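Diaminobutyrate-pyruvate transaminase and L-2,4-diaminobutyrate decarboxylase (Vibrio parahaemolyticus, PDB 2QMA) probably uses pyridoxal phosphate to decarboxylate L-2,4-diaminobutyrate in the C-terminal domain crystallised here, the whole protein probably also having a transaminase activity. Local coordinates at residues A[230-235]-A[243-248]; A[264-269]-A[275-280]. All coordinates share one frame; numbering follows the deposited sequence.

Interaction 1. Residues A[230-235]-A[243-248]; sequences MTVDAN and TKLDEV
M230 and V232 meet V248 and L245 in the first half of a beta-alpha-beta crossover: strand 229-232 forms one edge of the seven-stranded mixed sheet in the decarboxylase domain, and helix 245-254 packs on it before the chain returns in strand 258-265. The closest CA atoms across the two segments, those of V232 and L245, are 6.9 Å apart, and the side-chain contacts are all apolar.

Selenomethionine M230 can be traced along its length. Its CB and CG run past the helix without touching V248, since CG remains 5.1 Å from V248 CG1. SE brings the chain nearer, at 4.8 Å from that methyl carbon. Only beyond SE is contact made, because the bend at chi3 (137°) turns CE toward the helix. There CE lies against V248 CG1 at 3.6 Å and also rests near the backbone V248 O. The two side chains slide past one another in opposite directions. A chi1 of -129° departs from the staggered positions, which suggests that the first torsion is mildly strained.

V232 does its touching through one branch. CG1 is anti to the backbone N (chi1 -177°), which leaves CG2 anti to the carbonyl carbon and facing the helix, where it meets L245 CD1 while the two side chains cross at about a right angle. L245 is buried: it also packs on V206 of the neighbouring strand 203-208 and on M283 of helix 277-287, so the helix is seated on more than its own edge strand. V232 likewise touches V206. K244 is at the N-cap position just before the helix, and its O accepts from V248 N at 2.9 Å, closing the first turn. The two valines approach less closely: V232 CG2 to V248 CG1 measures 4.5 Å.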
HETATM    1  N   MSE A 230      -3.035 -21.276 -17.649  1.00 12.29           N
HETATM    2  CA  MSE A 230      -2.914 -22.676 -18.031  1.00 16.20           C
HETATM    3  C   MSE A 230      -2.284 -23.391 -16.846  1.00 15.81           C
HETATM    4  O   MSE A 230      -1.131 -23.131 -16.499  1.00 14.28           O
HETATM    5  CB  MSE A 230      -1.924 -22.713 -19.193  1.00 16.25           C
HETATM    6  CG  MSE A 230      -2.365 -23.434 -20.349  1.00 21.52           C
HETATM    7 SE   MSE A 230      -0.932 -23.175 -21.661  0.70 22.35          SE
HETATM    8  CE  MSE A 230      -1.100 -24.949 -22.062  1.00 17.99           C
ATOM      9  N   THR A 231      -3.025 -24.268 -16.182  1.00 17.17           N
ATOM     10  CA  THR A 231      -2.469 -24.861 -14.981  1.00 19.67           C
ATOM     11  C   THR A 231      -1.802 -26.207 -15.306  1.00 20.44           C
ATOM     12  O   THR A 231      -2.196 -26.924 -16.237  1.00 22.30           O
ATOM     13  CB  THR A 231      -3.486 -25.016 -13.839  1.00 20.23           C
ATOM     14  OG1 THR A 231      -4.402 -26.059 -14.190  1.00 23.69           O
ATOM     15  CG2 THR A 231      -4.262 -23.704 -13.556  1.00 19.23           C
ATOM     16  N   VAL A 232      -0.759 -26.524 -14.564  1.00 20.22           N
ATOM     17  CA  VAL A 232      -0.064 -27.796 -14.698  1.00 20.28           C
ATOM     18  C   VAL A 232      -0.269 -28.557 -13.393  1.00 19.87           C
ATOM     19  O   VAL A 232      -0.274 -27.957 -12.316  1.00 19.71           O
ATOM     20  CB  VAL A 232       1.460 -27.568 -14.945  1.00 20.44           C
ATOM     21  CG1 VAL A 232       2.201 -28.887 -15.159  1.00 19.75           C
ATOM     22  CG2 VAL A 232       1.664 -26.642 -16.154  1.00 20.99           C
ATOM     23  N   ASP A 233      -0.390 -29.882 -13.475  1.00 20.02           N
ATOM     24  CA  ASP A 233      -0.574 -30.695 -12.282  1.00 19.70           C
ATOM     25  C   ASP A 233       0.546 -30.459 -11.286  1.00 19.78           C
ATOM     26  O   ASP A 233       1.685 -30.180 -11.683  1.00 19.59           O
ATOM     27  CB  ASP A 233      -0.589 -32.172 -12.660  1.00 20.59           C
ATOM     28  CG  ASP A 233      -1.833 -32.564 -13.444  1.00 22.87           C
ATOM     29  OD1 ASP A 233      -2.810 -31.782 -13.430  1.00 24.16           O
ATOM     30  OD2 ASP A 233      -1.827 -33.649 -14.071  1.00 25.45           O
ATOM     31  N   ALA A 234       0.192 -30.524 -10.007  1.00 19.22           N
ATOM     32  CA  ALA A 234       1.126 -30.497  -8.908  1.00 20.65           C
ATOM     33  C   ALA A 234       1.398 -31.927  -8.391  1.00 21.12           C
ATOM     34  O   ALA A 234       0.525 -32.819  -8.420  1.00 20.86           O
ATOM     35  CB  ALA A 234       0.616 -29.597  -7.781  1.00 20.87           C
ATOM     36  N   ASN A 235       2.622 -32.141  -7.953  1.00 20.07           N
ATOM     37  CA  ASN A 235       2.947 -33.334  -7.219  1.00 20.55           C
ATOM     38  C   ASN A 235       2.193 -33.316  -5.889  1.00 21.45           C
ATOM     39  O   ASN A 235       1.637 -32.281  -5.496  1.00 20.74           O
ATOM     40  CB  ASN A 235       4.446 -33.373  -7.013  1.00 19.62           C
ATOM     41  CG  ASN A 235       5.187 -33.445  -8.318  1.00 19.43           C
ATOM     42  OD1 ASN A 235       4.995 -34.380  -9.078  1.00 18.24           O
ATOM     43  ND2 ASN A 235       6.027 -32.466  -8.592  1.00 16.67           N
ATOM     44  N   THR A 243       7.140 -33.268 -15.090  1.00 17.62           N
ATOM     45  CA  THR A 243       7.013 -34.437 -15.975  1.00 19.82           C
ATOM     46  C   THR A 243       6.362 -34.139 -17.307  1.00 19.85           C
ATOM     47  O   THR A 243       6.846 -34.567 -18.326  1.00 21.19           O
ATOM     48  CB  THR A 243       6.201 -35.613 -15.306  1.00 19.53           C
ATOM     49  OG1 THR A 243       6.803 -35.946 -14.056  1.00 23.70           O
ATOM     50  CG2 THR A 243       6.266 -36.824 -16.162  1.00 22.56           C
ATOM     51  N   LYS A 244       5.254 -33.423 -17.313  1.00 21.37           N
ATOM     52  CA  LYS A 244       4.609 -33.127 -18.610  1.00 22.36           C
ATOM     53  C   LYS A 244       4.625 -31.641 -19.001  1.00 21.30           C
ATOM     54  O   LYS A 244       3.841 -31.214 -19.842  1.00 21.98           O
ATOM     55  CB  LYS A 244       3.173 -33.696 -18.625  1.00 24.16           C
ATOM     56  CG  LYS A 244       3.086 -35.168 -18.205  1.00 25.99           C
ATOM     57  CD  LYS A 244       3.971 -36.083 -19.083  1.00 31.32           C
ATOM     58  CE  LYS A 244       3.705 -37.566 -18.831  1.00 31.48           C
ATOM     59  NZ  LYS A 244       4.485 -38.401 -19.788  1.00 37.13           N
ATOM     60  N   LEU A 245       5.523 -30.862 -18.405  1.00 18.93           N
ATOM     61  CA  LEU A 245       5.444 -29.447 -18.522  1.00 16.26           C
ATOM     62  C   LEU A 245       5.829 -29.127 -19.954  1.00 16.63           C
ATOM     63  O   LEU A 245       5.124 -28.372 -20.627  1.00 16.14           O
ATOM     64  CB  LEU A 245       6.351 -28.753 -17.494  1.00 17.02           C
ATOM     65  CG  LEU A 245       6.661 -27.251 -17.691  1.00 15.85           C
ATOM     66  CD1 LEU A 245       5.340 -26.401 -17.757  1.00 14.41           C
ATOM     67  CD2 LEU A 245       7.617 -26.715 -16.614  1.00 15.51           C
ATOM     68  N   ASP A 246       6.923 -29.730 -20.435  1.00 15.64           N
ATOM     69  CA  ASP A 246       7.342 -29.483 -21.821  1.00 16.19           C
ATOM     70  C   ASP A 246       6.237 -29.831 -22.813  1.00 16.77           C
ATOM     71  O   ASP A 246       5.982 -29.053 -23.698  1.00 16.03           O
ATOM     72  CB  ASP A 246       8.641 -30.185 -22.162  1.00 15.34           C
ATOM     73  CG  ASP A 246       9.160 -29.799 -23.531  1.00 17.82           C
ATOM     74  OD1 ASP A 246       9.649 -28.667 -23.709  1.00 14.23           O
ATOM     75  OD2 ASP A 246       9.065 -30.633 -24.435  1.00 16.62           O
ATOM     76  N   GLU A 247       5.580 -30.994 -22.651  1.00 18.18           N
ATOM     77  CA  GLU A 247       4.531 -31.415 -23.592  1.00 20.02           C
ATOM     78  C   GLU A 247       3.252 -30.529 -23.528  1.00 19.25           C
ATOM     79  O   GLU A 247       2.638 -30.274 -24.564  1.00 18.74           O
ATOM     80  CB  GLU A 247       4.207 -32.935 -23.492  1.00 20.56           C
ATOM     81  CG  GLU A 247       3.457 -33.366 -22.251  1.00 24.13           C
ATOM     82  CD  GLU A 247       2.763 -34.770 -22.361  1.00 26.15           C
ATOM     83  OE1 GLU A 247       2.890 -35.500 -23.395  1.00 32.63           O
ATOM     84  OE2 GLU A 247       2.079 -35.139 -21.386  1.00 33.32           O
ATOM     85  N   VAL A 248       2.873 -30.068 -22.331  1.00 18.79           N
ATOM     86  CA  VAL A 248       1.744 -29.136 -22.147  1.00 18.41           C
ATOM     87  C   VAL A 248       2.009 -27.826 -22.923  1.00 17.36           C
ATOM     88  O   VAL A 248       1.134 -27.323 -23.629  1.00 16.84           O
ATOM     89  CB  VAL A 248       1.446 -28.871 -20.632  1.00 18.55           C
ATOM     90  CG1 VAL A 248       0.662 -27.576 -20.426  1.00 21.46           C
ATOM     91  CG2 VAL A 248       0.637 -30.051 -20.019  1.00 20.80           C
TER

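Interaction 2. Residues A[264-269]-A[275-280]; sequences GTAGTT and DDLDFI
The beta-alpha-beta unit of strand 258-265, helix 277-287 and strand 290-295 is tied here where its first strand ends and its helix begins, with T265 and D275 as the main partners. Two hydrogen bonds join them. T265 N donates to D275 OD2 at 2.7 Å and 166°, reaching the oxygen from above the carboxylate plane, 36° out of it. In return D275 N donates to T265 O at 2.9 Å. The carboxylate can answer the same residue because CG sits beside its own backbone N (chi1 -67°).

A water bridges the pair as well, donating to D275 OD2 and accepting from T265 OG1 at 2.9 Å. The other carboxylate oxygen, OD1, accepts from M240 N, so both oxygens are engaged.

Apolar packing flanks this polar pair. L277 CD2 lies 3.7 Å from G264 CA and I280 CD1 approaches the same CA; with no side chain on G264, both methyls lie directly against its backbone. L277 CD1 also reaches A266 CB, at 4.3 Å. D276, the N-cap residue, closes the first turn by accepting from F279 N through OD1 at 3.1 Å.

T265 lies about 10 Å, between side chains, from K325, predicted to carry the cofactor, which is not attached in this structure. With three donors shared by its two buried oxygens, the D275 carboxylate is probably ionised and has its rotation fixed.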
ATOM      1  N   GLY A 264       6.964 -19.693 -11.318  1.00  8.95           N
ATOM      2  CA  GLY A 264       7.579 -20.657 -10.394  1.00  9.95           C
ATOM      3  C   GLY A 264       7.274 -20.235  -8.967  1.00 10.61           C
ATOM      4  O   GLY A 264       7.525 -19.089  -8.608  1.00 11.29           O
ATOM      5  N   THR A 265       6.745 -21.120  -8.138  1.00 10.92           N
ATOM      6  CA  THR A 265       6.333 -20.651  -6.771  1.00 12.50           C
ATOM      7  C   THR A 265       7.422 -21.126  -5.790  1.00 11.87           C
ATOM      8  O   THR A 265       7.728 -22.319  -5.770  1.00 12.79           O
ATOM      9  CB  THR A 265       4.884 -21.120  -6.367  1.00 12.38           C
ATOM     10  OG1 THR A 265       3.938 -20.608  -7.329  1.00 15.89           O
ATOM     11  CG2 THR A 265       4.469 -20.609  -4.980  1.00 13.25           C
ATOM     12  N   ALA A 266       8.055 -20.200  -5.068  1.00 11.61           N
ATOM     13  CA  ALA A 266       9.044 -20.538  -4.048  1.00 12.95           C
ATOM     14  C   ALA A 266       8.377 -20.421  -2.690  1.00 14.67           C
ATOM     15  O   ALA A 266       8.467 -19.390  -2.027  1.00 16.93           O
ATOM     16  CB  ALA A 266      10.377 -19.637  -4.158  1.00 12.77           C
ATOM     17  N   GLY A 267       7.638 -21.462  -2.338  1.00 14.53           N
ATOM     18  CA  GLY A 267       6.911 -21.537  -1.067  1.00 16.07           C
ATOM     19  C   GLY A 267       5.402 -21.413  -1.294  1.00 16.09           C
ATOM     20  O   GLY A 267       4.859 -20.326  -1.168  1.00 17.06           O
ATOM     21  N   THR A 268       4.725 -22.517  -1.630  1.00 16.71           N
ATOM     22  CA  THR A 268       3.261 -22.499  -1.813  1.00 18.23           C
ATOM     23  C   THR A 268       2.563 -22.235  -0.447  1.00 19.17           C
ATOM     24  O   THR A 268       3.193 -22.424   0.624  1.00 17.96           O
ATOM     25  CB  THR A 268       2.767 -23.842  -2.386  1.00 18.59           C
ATOM     26  OG1 THR A 268       3.031 -24.904  -1.452  1.00 20.34           O
ATOM     27  CG2 THR A 268       3.456 -24.157  -3.731  1.00 19.45           C
ATOM     28  N   THR A 269       1.299 -21.780  -0.483  1.00 19.22           N
ATOM     29  CA  THR A 269       0.634 -21.268   0.741  1.00 19.61           C
ATOM     30  C   THR A 269       0.408 -22.363   1.784  1.00 20.04           C
ATOM     31  O   THR A 269       0.678 -22.142   2.971  1.00 20.00           O
ATOM     32  CB  THR A 269      -0.695 -20.493   0.425  1.00 19.96           C
ATOM     33  OG1 THR A 269      -0.387 -19.355  -0.376  1.00 20.22           O
ATOM     34  CG2 THR A 269      -1.409 -20.011   1.719  1.00 19.80           C
ATOM     35  N   ASP A 275       8.861 -25.010  -6.173  1.00 11.13           N
ATOM     36  CA  ASP A 275       8.964 -25.529  -7.534  1.00 12.65           C
ATOM     37  C   ASP A 275      10.444 -25.651  -7.942  1.00 12.45           C
ATOM     38  O   ASP A 275      11.339 -25.018  -7.345  1.00 12.61           O
ATOM     39  CB  ASP A 275       8.212 -24.632  -8.540  1.00 12.60           C
ATOM     40  CG  ASP A 275       6.694 -24.650  -8.339  1.00 15.24           C
ATOM     41  OD1 ASP A 275       6.119 -25.644  -7.819  1.00 15.97           O
ATOM     42  OD2 ASP A 275       6.068 -23.642  -8.684  1.00 15.65           O
ATOM     43  N   ASP A 276      10.701 -26.528  -8.903  1.00 11.35           N
ATOM     44  CA  ASP A 276      11.988 -26.631  -9.520  1.00 11.93           C
ATOM     45  C   ASP A 276      12.226 -25.409 -10.455  1.00 12.36           C
ATOM     46  O   ASP A 276      11.955 -25.441 -11.686  1.00 12.83           O
ATOM     47  CB  ASP A 276      12.075 -27.955 -10.313  1.00 12.17           C
ATOM     48  CG  ASP A 276      13.461 -28.190 -10.886  1.00 14.99           C
ATOM     49  OD1 ASP A 276      14.265 -27.230 -10.927  1.00 12.97           O
ATOM     50  OD2 ASP A 276      13.719 -29.334 -11.350  1.00 17.97           O
ATOM     51  N   LEU A 277      12.698 -24.328  -9.838  1.00 13.81           N
ATOM     52  CA  LEU A 277      12.848 -23.043 -10.488  1.00 11.56           C
ATOM     53  C   LEU A 277      13.875 -23.118 -11.623  1.00 12.43           C
ATOM     54  O   LEU A 277      13.737 -22.457 -12.623  1.00 11.42           O
ATOM     55  CB  LEU A 277      13.285 -22.006  -9.452  1.00 13.05           C
ATOM     56  CG  LEU A 277      12.332 -21.631  -8.317  1.00 12.19           C
ATOM     57  CD1 LEU A 277      12.879 -20.345  -7.528  1.00 11.81           C
ATOM     58  CD2 LEU A 277      10.879 -21.468  -8.843  1.00  9.38           C
ATOM     59  N   ASP A 278      14.919 -23.922 -11.452  1.00 12.14           N
ATOM     60  CA  ASP A 278      15.915 -24.070 -12.516  1.00 12.79           C
ATOM     61  C   ASP A 278      15.356 -24.711 -13.779  1.00 11.39           C
ATOM     62  O   ASP A 278      15.624 -24.281 -14.879  1.00  8.97           O
ATOM     63  CB  ASP A 278      17.117 -24.862 -11.990  1.00 15.01           C
ATOM     64  CG  ASP A 278      18.376 -24.518 -12.727  1.00 19.21           C
ATOM     65  OD1 ASP A 278      18.719 -23.329 -12.829  1.00 21.06           O
ATOM     66  OD2 ASP A 278      19.037 -25.438 -13.190  1.00 21.71           O
ATOM     67  N   PHE A 279      14.568 -25.759 -13.623  1.00  9.81           N
ATOM     68  CA  PHE A 279      13.916 -26.362 -14.816  1.00 10.07           C
ATOM     69  C   PHE A 279      12.873 -25.441 -15.459  1.00  9.19           C
ATOM     70  O   PHE A 279      12.760 -25.379 -16.693  1.00  9.00           O
ATOM     71  CB  PHE A 279      13.248 -27.696 -14.468  1.00 10.77           C
ATOM     72  CG  PHE A 279      12.713 -28.405 -15.656  1.00 11.88           C
ATOM     73  CD1 PHE A 279      13.551 -29.181 -16.444  1.00 13.16           C
ATOM     74  CD2 PHE A 279      11.371 -28.285 -16.011  1.00 10.56           C
ATOM     75  CE1 PHE A 279      13.043 -29.856 -17.579  1.00 14.13           C
ATOM     76  CE2 PHE A 279      10.866 -28.939 -17.106  1.00 13.13           C
ATOM     77  CZ  PHE A 279      11.711 -29.747 -17.903  1.00 14.19           C
ATOM     78  N   ILE A 280      12.140 -24.711 -14.627  1.00  8.08           N
ATOM     79  CA  ILE A 280      11.162 -23.750 -15.138  1.00  8.91           C
ATOM     80  C   ILE A 280      11.943 -22.698 -15.955  1.00  8.62           C
ATOM     81  O   ILE A 280      11.523 -22.301 -17.046  1.00  8.96           O
ATOM     82  CB  ILE A 280      10.370 -23.149 -14.013  1.00  7.95           C
ATOM     83  CG1 ILE A 280       9.453 -24.243 -13.434  1.00 11.04           C
ATOM     84  CG2 ILE A 280       9.490 -21.965 -14.512  1.00  7.26           C
ATOM     85  CD1 ILE A 280       8.685 -23.835 -12.173  1.00 14.08           C
TER
HETATM   86  O   HOH W   1       4.071 -22.228  -9.748  1.00 25.27           O

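Interaction 1 closes before interaction 2 opens, and helix 245-254 is followed in the chain by strand 258-265, so the two lie in series on the same sheet. Interaction 1 holds a helix against an edge strand and is partly buried, its centre about 26 Å from the centre of the chain; interaction 2 is buried throughout, its centre about 16 Å from that point, on an inner strand. Their chemistry differs accordingly: methyl and selenomethionine contacts at the edge, but a buried carboxylate, a backbone hydrogen bond and a bridging water inside. Their centres lie about 13 Å apart, and the two touch where L245 CD2 lies 4.0 Å from F279 CE2, between helices 245-254 and 277-287.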